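Local coordinates for GMP reductase (Trypanosoma brucei brucei, PDB 6JIG), which binds guanine nucleotides at its regulatory CBS domains and probably catalyses the NADPH-dependent reductive deamination of GMP to IMP, at residues A114-N119 with T146-L150. The protein carries 1 engineered substitution. Residues are numbered along the deposited sequence; the frame is centred on the assembly and turned at random.
Sequences AWEGLN and TRHDL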
loop_
_atom_site.group_PDB
_atom_site.type_symbol
_atom_site.label_atom_id
_atom_site.label_comp_id
_atom_site.label_asym_id
_atom_site.label_seq_id
_atom_site.Cartn_x
_atom_site.Cartn_y
_atom_site.Cartn_z
ATOM N N ALA A 114 -2.499 49.067 33.851
ATOM C CA ALA A 114 -3.878 48.592 33.802
ATOM C C ALA A 114 -4.015 47.420 32.840
ATOM O O ALA A 114 -4.631 46.401 33.173
ATOM C CB ALA A 114 -4.814 49.732 33.412
ATOM N N TRP A 115 -3.429 47.537 31.643
ATOM C CA TRP A 115 -3.498 46.442 30.676
ATOM C C TRP A 115 -2.857 45.180 31.231
ATOM O O TRP A 115 -3.351 44.072 30.999
ATOM C CB TRP A 115 -2.819 46.838 29.363
ATOM C CG TRP A 115 -3.657 47.692 28.475
ATOM C CD1 TRP A 115 -3.497 49.024 28.230
ATOM C CD2 TRP A 115 -4.787 47.274 27.702
ATOM N NE1 TRP A 115 -4.459 49.463 27.353
ATOM C CE2 TRP A 115 -5.264 48.406 27.014
ATOM C CE3 TRP A 115 -5.439 46.050 27.522
ATOM C CZ2 TRP A 115 -6.370 48.354 26.164
ATOM C CZ3 TRP A 115 -6.537 46.000 26.676
ATOM C CH2 TRP A 115 -6.992 47.147 26.009
ATOM N N GLU A 116 -1.754 45.325 31.969
ATOM C CA GLU A 116 -1.111 44.156 32.562
ATOM C C GLU A 116 -2.001 43.519 33.626
ATOM O O GLU A 116 -2.093 42.290 33.710
ATOM C CB GLU A 116 0.250 44.541 33.148
ATOM N N GLY A 117 -2.669 44.335 34.444
ATOM C CA GLY A 117 -3.589 43.779 35.424
ATOM C C GLY A 117 -4.781 43.094 34.778
ATOM O O GLY A 117 -5.268 42.073 35.271
ATOM N N LEU A 118 -5.266 43.639 33.667
ATOM C CA LEU A 118 -6.406 43.020 33.004
ATOM C C LEU A 118 -6.035 41.673 32.400
ATOM O O LEU A 118 -6.882 40.779 32.310
ATOM C CB LEU A 118 -6.963 43.962 31.940
ATOM C CG LEU A 118 -7.661 45.197 32.513
ATOM C CD1 LEU A 118 -7.795 46.259 31.445
ATOM C CD2 LEU A 118 -9.021 44.846 33.106
ATOM N N ASN A 119 -4.780 41.498 32.000
ATOM C CA ASN A 119 -4.315 40.214 31.476
ATOM C C ASN A 119 -3.692 39.373 32.580
ATOM O O ASN A 119 -2.605 38.817 32.441
ATOM C CB ASN A 119 -3.338 40.444 30.335
ATOM C CG ASN A 119 -3.933 41.293 29.239
ATOM O OD1 ASN A 119 -3.375 42.329 28.870
ATOM N ND2 ASN A 119 -5.091 40.877 28.728
ATOM N N THR A 146 -12.123 49.627 32.965
ATOM C CA THR A 146 -12.427 48.509 32.082
ATOM C C THR A 146 -11.543 48.563 30.844
ATOM O O THR A 146 -10.885 49.571 30.568
ATOM C CB THR A 146 -13.900 48.542 31.662
ATOM O OG1 THR A 146 -14.110 49.674 30.807
ATOM C CG2 THR A 146 -14.794 48.676 32.886
ATOM N N ARG A 147 -11.531 47.455 30.090
ATOM C CA ARG A 147 -10.801 47.438 28.823
ATOM C C ARG A 147 -11.304 48.536 27.899
ATOM O O ARG A 147 -10.517 49.162 27.178
ATOM C CB ARG A 147 -10.938 46.075 28.130
ATOM C CG ARG A 147 -9.984 45.011 28.626
ATOM C CD ARG A 147 -10.061 43.744 27.777
ATOM N NE ARG A 147 -9.020 42.785 28.153
ATOM C CZ ARG A 147 -9.123 41.945 29.179
ATOM N NH1 ARG A 147 -10.222 41.957 29.923
ATOM N NH2 ARG A 147 -8.138 41.098 29.465
ATOM N N HIS A 148 -12.613 48.782 27.915
ATOM C CA HIS A 148 -13.202 49.814 27.070
ATOM C C HIS A 148 -12.622 51.189 27.384
ATOM O O HIS A 148 -12.333 51.967 26.467
ATOM C CB HIS A 148 -14.722 49.805 27.239
ATOM C CG HIS A 148 -15.423 50.932 26.546
ATOM N ND1 HIS A 148 -15.725 52.123 27.174
ATOM C CD2 HIS A 148 -15.904 51.041 25.284
ATOM C CE1 HIS A 148 -16.350 52.921 26.325
ATOM N NE2 HIS A 148 -16.476 52.287 25.173
ATOM N N ASP A 149 -12.425 51.499 28.671
ATOM C CA ASP A 149 -11.891 52.803 29.061
ATOM C C ASP A 149 -10.445 53.015 28.630
ATOM O O ASP A 149 -9.980 54.160 28.619
ATOM C CB ASP A 149 -11.958 52.988 30.575
ATOM C CG ASP A 149 -13.333 52.763 31.130
ATOM O OD1 ASP A 149 -14.321 53.066 30.429
ATOM O OD2 ASP A 149 -13.421 52.288 32.283
ATOM N N LEU A 150 -9.715 51.949 28.320
ATOM C CA LEU A 150 -8.320 52.060 27.920
ATOM C C LEU A 150 -8.128 52.115 26.412
ATOM O O LEU A 150 -6.984 52.239 25.960
ATOM C CB LEU A 150 -7.512 50.880 28.466
ATOM C CG LEU A 150 -7.457 50.653 29.975
ATOM C CD1 LEU A 150 -6.603 49.425 30.266
ATOM C CD2 LEU A 150 -6.905 51.880 30.678
#
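Leu150 meets the indole of Trp115 in a CH-pi contact: its CD1 stands 3.5 Å from the centroid of the five-membered ring, only 6° off the normal. The broad indole offers a flat surface, and Leu150 CB packs against its NE1 and CZ2 as well. The same CD1 methyl touches Ala114 CB and lies 3.6 Å from Leu118 CD1, the two leucines meeting tip to tip. Leucine suits this place because one branch can serve three apolar partners at once, while the small Ala114 lets it come close to the helix. Arg147 pairs a long apolar stem with a polar end. Its CG packs 3.8 Å from Leu118 CD1, and the extended chain beyond runs back along that leucine to the end of helix 111-118. There Leu118 CB lies over one guanidinium face, and NH2 gives a weak, bent bond of 3.1 Å to Leu118 O. Behind these groups, an ST motif shapes the turn: Asp149 N donates to Thr146 OG1, and Thr146 N returns a bond to Asp149 OD2 at 3.0 Å. Leu118 rests on Leu130 and Thr146 on Cys129, both of strand 129-133, setting helix and turn against the CBS-domain sheet. The side chain of Arg147 comes within about 5 Å of bound GMP, close to nucleotide-binding Gly128. The contact is thus mainly apolar, with one charged end reaching a helix terminus, where the carbonyl dipoles would probably suit a cation.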